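Local structure of TRAP-type transporter, periplasmic component (Cupriavidus necator, 4P8B) at residues 70-75 with 80-85; 281-284 with 289-292; 113-118 with 314-319; 57-62 with 264-269; 197-202 with 222-227. The protein binds (S)-2-acetolactate between its two lobes and, as the periplasmic component of a TRAP transporter, probably delivers it to the membrane permease. All blocks are in the same frame, centred on the assembly; numbering follows the deposited sequence.

Interaction 1 (70-75 with 80-85)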
# COMPACT_ATOMS: atom_id res chain seq x y z
N PRO A 70 4.28 11.77 10.32
CA PRO A 70 3.38 10.61 10.25
C PRO A 70 1.92 11.00 10.44
O PRO A 70 1.59 12.11 10.86
CB PRO A 70 3.88 9.71 11.36
CG PRO A 70 4.47 10.66 12.37
CD PRO A 70 5.07 11.78 11.57
N GLY A 71 1.05 10.05 10.18
CA GLY A 71 -0.37 10.29 10.23
C GLY A 71 -0.92 11.13 9.10
O GLY A 71 -2.06 11.56 9.13
N THR A 72 -0.09 11.41 8.09
CA THR A 72 -0.46 12.30 7.00
C THR A 72 -0.95 13.65 7.52
O THR A 72 -1.81 14.29 6.95
CB THR A 72 -1.49 11.66 5.98
OG1 THR A 72 -1.98 10.40 6.44
CG2 THR A 72 -0.83 11.39 4.67
N SER A 73 -0.31 14.13 8.58
CA SER A 73 -0.72 15.40 9.18
C SER A 73 -0.58 16.58 8.23
O SER A 73 -1.31 17.56 8.36
CB SER A 73 0.07 15.70 10.45
OG SER A 73 1.43 15.99 10.14
N LEU A 74 0.34 16.50 7.26
CA LEU A 74 0.53 17.62 6.36
C LEU A 74 -0.69 17.87 5.47
O LEU A 74 -0.83 18.96 4.90
CB LEU A 74 1.79 17.41 5.52
CG LEU A 74 3.08 17.54 6.33
CD1 LEU A 74 4.31 17.04 5.56
CD2 LEU A 74 3.30 18.97 6.73
N VAL A 75 -1.55 16.86 5.32
CA VAL A 75 -2.86 17.03 4.67
C VAL A 75 -4.02 16.73 5.64
O VAL A 75 -5.08 16.25 5.25
CB VAL A 75 -2.99 16.18 3.37
CG1 VAL A 75 -2.13 16.78 2.28
CG2 VAL A 75 -2.61 14.72 3.61
N THR A 80 -5.87 10.61 0.79
CA THR A 80 -6.23 10.49 -0.62
C THR A 80 -6.09 11.81 -1.36
O THR A 80 -6.44 11.88 -2.53
CB THR A 80 -7.63 9.88 -0.85
OG1 THR A 80 -8.63 10.60 -0.13
CG2 THR A 80 -7.66 8.41 -0.42
N ARG A 81 -5.53 12.84 -0.71
CA ARG A 81 -5.06 13.99 -1.46
C ARG A 81 -3.60 14.33 -1.13
O ARG A 81 -3.14 15.44 -1.39
CB ARG A 81 -5.96 15.21 -1.25
CG ARG A 81 -6.02 15.69 0.19
CD ARG A 81 -6.97 16.87 0.29
NE ARG A 81 -7.16 17.31 1.67
CZ ARG A 81 -6.38 18.16 2.31
NH1 ARG A 81 -5.35 18.73 1.71
NH2 ARG A 81 -6.66 18.49 3.58
N GLU A 82 -2.88 13.37 -0.57
CA GLU A 82 -1.46 13.51 -0.35
C GLU A 82 -0.69 13.78 -1.66
O GLU A 82 0.23 14.61 -1.68
CB GLU A 82 -0.91 12.26 0.32
CG GLU A 82 0.53 12.39 0.81
CD GLU A 82 1.15 11.06 1.24
OE1 GLU A 82 1.02 10.06 0.49
OE2 GLU A 82 1.76 10.97 2.32
N PHE A 83 -1.05 13.10 -2.75
CA PHE A 83 -0.30 13.27 -3.99
C PHE A 83 -0.35 14.72 -4.44
O PHE A 83 0.67 15.28 -4.87
CB PHE A 83 -0.84 12.37 -5.10
CG PHE A 83 -0.00 12.38 -6.34
CD1 PHE A 83 1.15 11.62 -6.39
CD2 PHE A 83 -0.33 13.17 -7.43
CE1 PHE A 83 1.94 11.61 -7.49
CE2 PHE A 83 0.47 13.16 -8.56
CZ PHE A 83 1.62 12.39 -8.58
N SER A 84 -1.53 15.33 -4.39
CA SER A 84 -1.65 16.72 -4.82
C SER A 84 -0.78 17.65 -3.96
O SER A 84 -0.16 18.58 -4.46
CB SER A 84 -3.10 17.17 -4.78
OG SER A 84 -3.92 16.26 -5.49
N ALA A 85 -0.72 17.37 -2.67
CA ALA A 85 0.10 18.18 -1.77
C ALA A 85 1.60 18.02 -2.09
O ALA A 85 2.36 18.99 -1.98
CB ALA A 85 -0.19 17.81 -0.31

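Interaction 2 (281-284 with 289-292)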
# COMPACT_ATOMS: atom_id res chain seq x y z
N LYS A 281 8.56 -9.88 6.74
CA LYS A 281 9.02 -10.72 7.84
C LYS A 281 7.94 -11.75 8.21
O LYS A 281 6.79 -11.40 8.47
CB LYS A 281 9.38 -9.85 9.05
CG LYS A 281 9.92 -10.65 10.22
CD LYS A 281 10.22 -9.75 11.42
CE LYS A 281 11.03 -10.49 12.46
NZ LYS A 281 10.51 -11.87 12.64
N GLY A 282 8.31 -13.03 8.19
CA GLY A 282 7.38 -14.10 8.54
C GLY A 282 6.24 -14.33 7.57
O GLY A 282 5.29 -15.03 7.92
N LEU A 283 6.34 -13.80 6.35
CA LEU A 283 5.23 -13.85 5.38
C LEU A 283 5.54 -14.50 4.04
O LEU A 283 4.71 -15.21 3.50
CB LEU A 283 4.72 -12.44 5.06
CG LEU A 283 4.06 -11.77 6.24
CD1 LEU A 283 3.90 -10.28 5.97
CD2 LEU A 283 2.69 -12.41 6.51
N ALA A 284 6.71 -14.22 3.48
CA ALA A 284 7.05 -14.75 2.16
C ALA A 284 7.72 -16.11 2.32
O ALA A 284 8.75 -16.38 1.72
CB ALA A 284 7.96 -13.78 1.42
N PRO A 289 4.55 -17.86 9.51
CA PRO A 289 4.68 -17.68 10.96
C PRO A 289 4.05 -16.38 11.45
O PRO A 289 3.54 -16.35 12.57
CB PRO A 289 6.19 -17.63 11.19
CG PRO A 289 6.81 -18.20 9.97
CD PRO A 289 5.86 -18.00 8.84
N ALA A 290 4.07 -15.32 10.65
CA ALA A 290 3.57 -14.06 11.15
C ALA A 290 2.08 -14.14 11.44
O ALA A 290 1.61 -13.55 12.40
CB ALA A 290 3.87 -12.96 10.16
N TRP A 291 1.33 -14.85 10.61
CA TRP A 291 -0.10 -15.03 10.90
C TRP A 291 -0.33 -15.98 12.08
O TRP A 291 -1.27 -15.80 12.84
CB TRP A 291 -0.87 -15.47 9.64
CG TRP A 291 -1.16 -14.30 8.74
CD1 TRP A 291 -0.73 -14.11 7.45
CD2 TRP A 291 -1.96 -13.15 9.06
NE1 TRP A 291 -1.20 -12.91 6.96
CE2 TRP A 291 -1.95 -12.30 7.94
CE3 TRP A 291 -2.65 -12.75 10.21
CZ2 TRP A 291 -2.63 -11.09 7.92
CZ3 TRP A 291 -3.32 -11.54 10.19
CH2 TRP A 291 -3.30 -10.72 9.05
N LYS A 292 0.55 -16.96 12.26
CA LYS A 292 0.44 -17.81 13.44
C LYS A 292 0.64 -16.99 14.70
O LYS A 292 0.02 -17.27 15.73
CB LYS A 292 1.46 -18.94 13.36
CG LYS A 292 1.15 -19.93 12.24
CD LYS A 292 2.22 -21.01 12.13
CE LYS A 292 1.94 -21.95 10.97
NZ LYS A 292 3.03 -22.95 10.78

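Interaction 3 (113-118 with 314-319)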
# COMPACT_ATOMS: atom_id res chain seq x y z
N LEU A 113 -6.03 -4.11 -8.81
CA LEU A 113 -6.89 -5.02 -9.57
C LEU A 113 -7.05 -6.34 -8.82
O LEU A 113 -6.07 -6.98 -8.48
CB LEU A 113 -6.28 -5.30 -10.93
CG LEU A 113 -6.29 -4.15 -11.93
CD1 LEU A 113 -5.40 -4.51 -13.12
CD2 LEU A 113 -7.71 -3.84 -12.39
N PRO A 114 -8.30 -6.75 -8.58
CA PRO A 114 -8.49 -7.92 -7.71
C PRO A 114 -7.95 -9.20 -8.35
O PRO A 114 -8.29 -9.53 -9.48
CB PRO A 114 -10.01 -7.97 -7.49
CG PRO A 114 -10.60 -7.16 -8.64
CD PRO A 114 -9.56 -6.10 -8.94
N PHE A 115 -7.06 -9.88 -7.63
CA PHE A 115 -6.49 -11.17 -7.99
C PHE A 115 -5.58 -11.12 -9.20
O PHE A 115 -5.43 -12.09 -9.93
CB PHE A 115 -7.59 -12.25 -8.06
CG PHE A 115 -8.35 -12.36 -6.76
CD1 PHE A 115 -7.76 -13.01 -5.68
CD2 PHE A 115 -9.55 -11.73 -6.58
CE1 PHE A 115 -8.40 -13.07 -4.47
CE2 PHE A 115 -10.19 -11.80 -5.37
CZ PHE A 115 -9.60 -12.44 -4.32
N LEU A 116 -4.91 -9.99 -9.38
CA LEU A 116 -3.84 -9.87 -10.38
C LEU A 116 -2.58 -10.64 -10.00
O LEU A 116 -1.98 -11.27 -10.85
CB LEU A 116 -3.46 -8.40 -10.57
CG LEU A 116 -2.30 -8.12 -11.53
CD1 LEU A 116 -2.65 -8.44 -12.97
CD2 LEU A 116 -1.87 -6.66 -11.41
N MSE A 117 -2.17 -10.57 -8.74
CA MSE A 117 -0.85 -11.04 -8.33
C MSE A 117 -0.93 -12.24 -7.37
O MSE A 117 -1.38 -12.09 -6.24
CB MSE A 117 -0.11 -9.92 -7.61
CG MSE A 117 0.14 -8.70 -8.47
SE MSE A 117 0.99 -7.24 -7.56
CE MSE A 117 -0.48 -6.70 -6.41
N PRO A 118 -0.47 -13.41 -7.80
CA PRO A 118 -0.61 -14.59 -6.92
C PRO A 118 0.34 -14.63 -5.72
O PRO A 118 0.04 -15.31 -4.74
CB PRO A 118 -0.28 -15.77 -7.84
CG PRO A 118 -0.54 -15.29 -9.20
CD PRO A 118 -0.22 -13.80 -9.20
N LYS A 314 -13.25 -15.12 -9.84
CA LYS A 314 -14.34 -15.08 -10.80
C LYS A 314 -15.39 -14.05 -10.40
O LYS A 314 -15.91 -13.33 -11.25
CB LYS A 314 -14.90 -16.49 -11.02
CG LYS A 314 -13.90 -17.34 -11.84
CD LYS A 314 -14.39 -18.74 -12.22
CE LYS A 314 -13.91 -19.11 -13.63
NZ LYS A 314 -13.27 -20.46 -13.74
N ALA A 315 -15.66 -13.91 -9.11
CA ALA A 315 -16.67 -12.98 -8.65
C ALA A 315 -16.25 -11.53 -8.88
O ALA A 315 -17.09 -10.64 -9.00
CB ALA A 315 -16.98 -13.20 -7.18
N THR A 316 -14.95 -11.29 -8.96
CA THR A 316 -14.44 -9.92 -9.13
C THR A 316 -13.93 -9.65 -10.55
O THR A 316 -13.40 -8.57 -10.82
CB THR A 316 -13.31 -9.61 -8.12
OG1 THR A 316 -12.27 -10.58 -8.22
CG2 THR A 316 -13.86 -9.60 -6.69
N ALA A 317 -14.13 -10.59 -11.47
CA ALA A 317 -13.56 -10.47 -12.81
C ALA A 317 -14.13 -9.32 -13.64
O ALA A 317 -13.42 -8.73 -14.45
CB ALA A 317 -13.73 -11.78 -13.56
N LYS A 318 -15.41 -8.99 -13.45
CA LYS A 318 -16.01 -7.91 -14.22
C LYS A 318 -15.43 -6.57 -13.76
O LYS A 318 -15.19 -5.67 -14.56
CB LYS A 318 -17.54 -7.93 -14.09
N VAL A 319 -15.18 -6.43 -12.46
CA VAL A 319 -14.52 -5.23 -11.95
C VAL A 319 -13.11 -5.15 -12.53
O VAL A 319 -12.66 -4.09 -12.98
CB VAL A 319 -14.46 -5.25 -10.40
CG1 VAL A 319 -13.57 -4.17 -9.86
CG2 VAL A 319 -15.87 -5.10 -9.80
O HOH W 1 -10.53 -10.81 -10.83

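Interaction 4 (57-62 with 264-269)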
# COMPACT_ATOMS: atom_id res chain seq x y z
N LYS A 57 20.67 12.27 5.75
CA LYS A 57 21.36 13.18 6.64
C LYS A 57 22.81 12.77 6.74
O LYS A 57 23.71 13.59 6.55
CB LYS A 57 20.70 13.17 8.01
CG LYS A 57 21.20 14.30 8.90
CD LYS A 57 20.29 14.47 10.10
CE LYS A 57 20.81 13.69 11.28
NZ LYS A 57 21.82 14.50 12.02
N GLN A 58 23.05 11.50 7.04
CA GLN A 58 24.39 10.95 7.19
C GLN A 58 25.25 11.21 5.96
O GLN A 58 26.37 11.69 6.08
CB GLN A 58 24.30 9.45 7.46
CG GLN A 58 25.65 8.77 7.65
CD GLN A 58 25.52 7.35 8.20
OE1 GLN A 58 24.42 6.84 8.38
NE2 GLN A 58 26.66 6.72 8.47
N ARG A 59 24.71 10.93 4.78
CA ARG A 59 25.49 10.93 3.54
C ARG A 59 25.60 12.31 2.89
O ARG A 59 26.37 12.50 1.93
CB ARG A 59 24.88 9.92 2.56
CG ARG A 59 24.96 8.48 3.06
CD ARG A 59 24.23 7.52 2.13
NE ARG A 59 24.24 6.15 2.64
CZ ARG A 59 23.61 5.12 2.07
NH1 ARG A 59 22.91 5.28 0.95
NH2 ARG A 59 23.70 3.91 2.61
N THR A 60 24.84 13.28 3.40
CA THR A 60 25.01 14.67 2.97
C THR A 60 25.75 15.50 4.01
O THR A 60 25.70 16.73 3.97
CB THR A 60 23.68 15.36 2.68
OG1 THR A 60 22.87 15.43 3.87
CG2 THR A 60 22.94 14.62 1.57
N ASN A 61 26.38 14.83 4.96
CA ASN A 61 27.15 15.53 5.99
C ASN A 61 26.26 16.43 6.83
O ASN A 61 26.73 17.40 7.43
CB ASN A 61 28.28 16.36 5.34
CG ASN A 61 29.36 15.50 4.70
OD1 ASN A 61 29.71 14.44 5.22
ND2 ASN A 61 29.94 15.98 3.58
N GLY A 62 24.97 16.12 6.90
CA GLY A 62 24.05 16.92 7.69
C GLY A 62 23.37 18.03 6.91
O GLY A 62 22.58 18.79 7.46
N VAL A 264 20.40 11.18 -2.41
CA VAL A 264 19.03 10.99 -1.94
C VAL A 264 18.37 9.80 -2.63
O VAL A 264 17.65 9.02 -1.98
CB VAL A 264 18.20 12.28 -2.12
CG1 VAL A 264 16.74 12.02 -1.75
CG2 VAL A 264 18.76 13.39 -1.23
N LYS A 265 18.61 9.65 -3.93
CA LYS A 265 18.10 8.52 -4.69
C LYS A 265 18.68 7.22 -4.18
O LYS A 265 17.94 6.29 -3.92
CB LYS A 265 18.41 8.69 -6.18
CG LYS A 265 17.93 7.53 -7.04
CD LYS A 265 17.95 7.90 -8.51
CE LYS A 265 17.31 6.81 -9.36
NZ LYS A 265 17.06 7.27 -10.76
N GLN A 266 20.00 7.13 -4.02
CA GLN A 266 20.57 5.87 -3.53
C GLN A 266 20.09 5.55 -2.11
O GLN A 266 19.90 4.39 -1.74
CB GLN A 266 22.10 5.89 -3.60
CG GLN A 266 22.73 4.57 -3.21
CD GLN A 266 22.34 3.44 -4.15
OE1 GLN A 266 22.43 3.57 -5.37
NE2 GLN A 266 21.89 2.32 -3.59
N ALA A 267 19.90 6.59 -1.30
CA ALA A 267 19.40 6.39 0.04
C ALA A 267 17.97 5.82 0.01
O ALA A 267 17.64 4.94 0.81
CB ALA A 267 19.44 7.69 0.83
N ALA A 268 17.15 6.30 -0.93
CA ALA A 268 15.81 5.75 -1.11
C ALA A 268 15.86 4.28 -1.56
O ALA A 268 15.10 3.45 -1.08
CB ALA A 268 15.04 6.57 -2.12
N VAL A 269 16.78 3.96 -2.47
CA VAL A 269 16.94 2.58 -2.93
C VAL A 269 17.33 1.66 -1.78
O VAL A 269 16.75 0.58 -1.61
CB VAL A 269 17.97 2.53 -4.07
CG1 VAL A 269 18.41 1.08 -4.38
CG2 VAL A 269 17.39 3.21 -5.30

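Interaction 5 (197-202 with 222-227). With X2X ((2S)-2-hydroxy-2-methyl-3-oxobutanoic acid), chain D.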
# COMPACT_ATOMS: atom_id res chain seq x y z
N MSE A 197 -12.87 5.49 4.23
CA MSE A 197 -12.36 6.48 5.16
C MSE A 197 -10.86 6.35 5.35
O MSE A 197 -10.27 5.32 5.03
CB MSE A 197 -13.07 6.38 6.51
CG MSE A 197 -12.74 5.13 7.25
SE MSE A 197 -13.98 4.75 8.73
CE MSE A 197 -15.50 4.23 7.70
N SER A 198 -10.25 7.44 5.80
CA SER A 198 -8.82 7.47 6.05
C SER A 198 -8.40 6.48 7.10
O SER A 198 -9.22 5.98 7.89
CB SER A 198 -8.40 8.85 6.53
OG SER A 198 -8.96 9.09 7.82
N TRP A 199 -7.11 6.19 7.16
CA TRP A 199 -6.56 5.31 8.17
C TRP A 199 -6.89 5.87 9.57
O TRP A 199 -7.28 5.13 10.46
CB TRP A 199 -5.06 5.16 7.97
CG TRP A 199 -4.36 4.46 9.10
CD1 TRP A 199 -3.50 5.01 9.99
CD2 TRP A 199 -4.51 3.09 9.47
NE1 TRP A 199 -3.08 4.07 10.88
CE2 TRP A 199 -3.68 2.88 10.59
CE3 TRP A 199 -5.26 2.03 8.98
CZ2 TRP A 199 -3.57 1.63 11.21
CZ3 TRP A 199 -5.16 0.78 9.60
CH2 TRP A 199 -4.32 0.61 10.71
N ALA A 200 -6.78 7.18 9.76
CA ALA A 200 -7.11 7.75 11.07
C ALA A 200 -8.57 7.45 11.42
O ALA A 200 -8.91 7.04 12.55
CB ALA A 200 -6.87 9.26 11.09
N ASP A 201 -9.46 7.68 10.47
CA ASP A 201 -10.88 7.53 10.75
C ASP A 201 -11.30 6.05 10.93
O ASP A 201 -12.29 5.75 11.61
CB ASP A 201 -11.70 8.21 9.65
CG ASP A 201 -11.72 9.71 9.78
OD1 ASP A 201 -11.40 10.22 10.88
OD2 ASP A 201 -12.12 10.38 8.81
N ALA A 202 -10.54 5.14 10.35
CA ALA A 202 -10.82 3.74 10.50
C ALA A 202 -10.73 3.27 11.94
O ALA A 202 -11.47 2.37 12.34
CB ALA A 202 -9.88 2.93 9.63
N ALA A 222 -0.74 -6.29 12.59
CA ALA A 222 0.04 -6.59 13.79
C ALA A 222 0.45 -5.35 14.57
O ALA A 222 0.22 -5.27 15.77
CB ALA A 222 1.27 -7.41 13.43
N ALA A 223 1.04 -4.36 13.89
CA ALA A 223 1.60 -3.21 14.60
C ALA A 223 0.50 -2.31 15.13
O ALA A 223 0.68 -1.64 16.15
CB ALA A 223 2.56 -2.43 13.71
N ALA A 224 -0.65 -2.29 14.47
CA ALA A 224 -1.81 -1.57 14.96
C ALA A 224 -2.65 -2.43 15.92
O ALA A 224 -3.65 -1.95 16.44
CB ALA A 224 -2.68 -1.10 13.80
N LYS A 225 -2.24 -3.68 16.15
CA LYS A 225 -2.94 -4.56 17.10
C LYS A 225 -4.43 -4.61 16.81
O LYS A 225 -5.25 -4.44 17.72
CB LYS A 225 -2.67 -4.12 18.53
CG LYS A 225 -1.21 -4.14 18.89
CD LYS A 225 -1.00 -3.95 20.37
CE LYS A 225 0.45 -4.22 20.75
NZ LYS A 225 1.37 -3.20 20.18
N LEU A 226 -4.79 -4.92 15.56
CA LEU A 226 -6.19 -4.71 15.16
C LEU A 226 -7.13 -5.71 15.83
O LEU A 226 -8.32 -5.46 15.92
CB LEU A 226 -6.35 -4.74 13.64
CG LEU A 226 -5.72 -3.53 12.94
CD1 LEU A 226 -6.07 -3.61 11.45
CD2 LEU A 226 -6.19 -2.22 13.50
N TYR A 227 -6.58 -6.80 16.35
CA TYR A 227 -7.38 -7.73 17.15
C TYR A 227 -7.95 -7.06 18.39
O TYR A 227 -8.91 -7.55 18.96
CB TYR A 227 -6.58 -8.98 17.54
CG TYR A 227 -5.19 -8.68 18.04
CD1 TYR A 227 -4.94 -8.40 19.38
CD2 TYR A 227 -4.13 -8.63 17.15
CE1 TYR A 227 -3.65 -8.10 19.81
CE2 TYR A 227 -2.86 -8.35 17.57
CZ TYR A 227 -2.61 -8.08 18.89
OH TYR A 227 -1.33 -7.79 19.29
OAD X2X D . -5.21 3.31 5.04
CAH X2X D . -4.66 2.17 5.01
OAE X2X D . -5.33 1.11 5.16
CAI X2X D . -3.18 2.06 4.79
CAB X2X D . -2.48 2.60 6.02
OAF X2X D . -2.82 0.75 4.43
CAG X2X D . -2.90 2.91 3.60
OAC X2X D . -2.46 4.05 3.74
CAA X2X D . -3.18 2.39 2.23

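Interaction 1 (70-75 with 80-85)
Val75 turns its side chain to the first turn of helix 82-88. Its CG1 methyl comes against the CB of Ala85, and at 3.4 Å between Val75 CG1 and Ala85 CB the pair is tighter than ordinary van der Waals contact. A bare methyl, as alanine offers, is what so close an approach allows. CG1 stands anti to the carbonyl carbon of Val75 (chi1 -72°), which directs it at the helix, while Val75 CG2 lies more loosely, 4.4 Å from Glu82 CB.

On the outer side Arg81, extended from CG to NE, runs past Val75 in the opposite sense. One face of its guanidinium lies over the valine, with Val75 CB 3.8 Å from the plane and set off from the middle of the group. Val75 O approaches to 3.2 Å from Arg81 NH2, but the angle is poor for a hydrogen bond. The stronger partner is Asp78, in a salt bridge with NE that helps to hold the plane in place.

Deeper in, Thr72 turns its CG2 methyl to Glu82, 3.5 Å from Glu82 OE2, the two side chains roughly perpendicular. Glu82 OE2 is hydrogen-bonded to Ser36 OG and OE1 to Trp101 NE1, close to the ligand-binding residue Asn100.

The chemistry is layered: apolar packing closes the loop onto the helix, the arginine lies across the valine outside, and a buried carboxylate is satisfied from elsewhere.

Interaction 2 (281-284 with 289-292)
Gly282 O accepts a hydrogen bond from Ala290 N in the first turn of helix 289-295, at 3.0 Å between Gly282 O and Ala290 N and with an N-H...O angle of 164°. The donor is tilted 26° from the carbonyl plane. Proline fits the preceding position: the first turn of a helix needs no N-H bonded within the helix, so its lack of one costs nothing, and Pro289 CD packs 3.2 Å from Gly282 O. Gly282, with no side chain and a positive phi, lets its backbone lie against the Ala290 methyl. That small side chain faces the loop and meets the carbonyl oxygens of Lys281 and Gly282.

Leu283 supplies the apolar side chain from the loop. With CG anti to its carbonyl carbon (chi1 -67°), it swings CD2 toward the helix, where Leu283 CD2 lies 3.9 Å from Ala290 CB and equally far from Trp291 CD1. Trp291 has the same first torsion, which puts CD1 and NE1 of its five-membered ring by that methyl; the indole also meets Phe221 edge-to-face.

The contact joins the loop after helix 258-279 to the start of helix 289-295. Gln218 of helix 218-223 touches Leu283, Ala290 and Trp291, while Tyr120 of helix 120-127 packs on Leu283.

Interaction 3 (113-118 with 314-319)
Pro114 and Phe115 form the corner of a type II beta turn, Leu113 to Leu116, and this corner packs against Thr316 at the break between helices 306-315 and 317-327. Proline suits the second position of such a turn, with its fixed phi. Phe115 occupies the third with a positive phi of 68°, a place more often given to glycine; the turn's bond from Leu116 N to Leu113 O is weak.

The van der Waals contacts centre on the proline ring. Pro114 and Thr316 lie alongside each other, running oppositely, which brings Pro114 CG 3.7 Å from Thr316 CB. Farther along, Pro114 CG faces Val319 CG1 at 4.4 Å, a loose apolar contact on the first turn of helix 317-327. Thr186 of helix 181-189 touches both Pro114 and Val319.

The aromatic contact is made at an edge. Thr316 OG1 lies near the plane of the Phe115 ring, 3.4 Å from Phe115 CD2, and the threonine stands nearly at right angles to the phenylalanine side chain. His309 meets the same phenyl ring edge-to-face.

Polar contacts converge on the threonine hydroxyl. OG1 sits between the backbone N and the carbonyl carbon of its own residue (chi1 55°), and from there it is hydrogen-bonded to both Phe312 O and Arg313 O in the last turn of helix 306-315, a shared donor. Threonine thus serves this helix break with a hydroxyl for the carbonyls behind it and carbon for the proline. One water bridges the segments, donating to Pro114 O at 2.9 Å and to Thr316 OG1 at 3.1 Å.

Interaction 4 (57-62 with 264-269)
Arg59 reaches across to Gln266 and Ala267 from the C-terminal end of helix 44-59, which is closed by a Schellman motif. In that motif Gly62 N bonds to Lys57 O at 2.8 Å and Asn61 N, more weakly, to Gln58 O, with Asn61 taking the positive phi. Gly62 also has a positive phi, at backbone angles that call for glycine. Helix 258-279 lies opposite.

The CB of Arg59 points toward that helix, and CG follows anti to the carbonyl carbon (chi1 -64°). From CG through CD to NE the chain is fully extended, and this straight course carries CZ and the guanidinium across to helix 258-279. The side chain also touches Ile263, one residue before the facing segment. With the segment itself it makes contact at NH1: Arg59 NH1 is 3.8 Å from Ala267 CA, in an oblique approach, and 4.2 Å from Ala267 CB. Gln266 O lies near the plane of the guanidinium, at its edge, but 4.1 Å from Arg59 NH1.

Alanine lets the guanidinium lie near the helix backbone, and the Ala267 methyl also packs on Trp52, Leu55 and Val56 of helix 44-59. A long arginine, stretched out, suits a partner as distant as Asp270, which stands about one turn farther along helix 258-279. There one aspartate receives both polar side chains: the charge of Arg59 NH1 is met in a salt bridge to Asp270 OD2, while the other carboxylate oxygen, OD1, accepts from Gln266 NE2.

Interaction 5 (197-202 with 222-227)
This is a small apolar contact beside the ligand pocket, joining Trp199 in the first turn of helix 199-208 to Ala224 and Leu226 at the Schellman-capped end of helix 218-223. Trp199 belongs to the pocket for (S)-2-acetolactate, and its broad indole serves both sides. Ala224 CB lies in the plane of the ring at its edge, 3.9 Å from Trp199 CZ2, and Leu226 CD2 approaches Trp199 CH2 more loosely at 4.4 Å. A methyl and a leucine branch make a fitting hydrophobic border for the benzo rim.

The ligand uses a face of the same indole: its methyl carbon CAB stands 3.8 Å above the ring plane, off the ring centre. With CG anti to the backbone N (chi1 170°), the indole is carried along the ligand and on to Ala224. Just before it in the chain, Ser198 is the N-cap of helix 199-208, its OG accepting from Asp201 N at 3.0 Å. The backbone N of Trp199 itself donates to Gln79 OE1, while Gln79 NE2 bonds the ligand, so this glutamine ties the helix start to the bound acid. Nearest to the carboxylate, Trp199 CB lies 3.5 Å from ligand atom OAD.

How the interactions relate
Interaction 5 reaches the bound acetolactate directly, through Trp199. Interaction 1 lies next to the pocket: the side chain of Thr72 is about 7 Å from the ligand and about 4 Å from that of Gln79, and the nearest atoms of interactions 1 and 5 are about 6 Å apart. Interaction 2 comes equally near interaction 5, and Phe221 of helix 218-223 touches both, while the Trp291 side chain is about 12 Å from the ligand. Interactions 3 and 4 are farther-flung packing contacts, on opposite sides of the chain's centre, with centres about 39 Å apart. Their segments alternate along the sequence, and helix 258-279 of interaction 4 leads on to interaction 2.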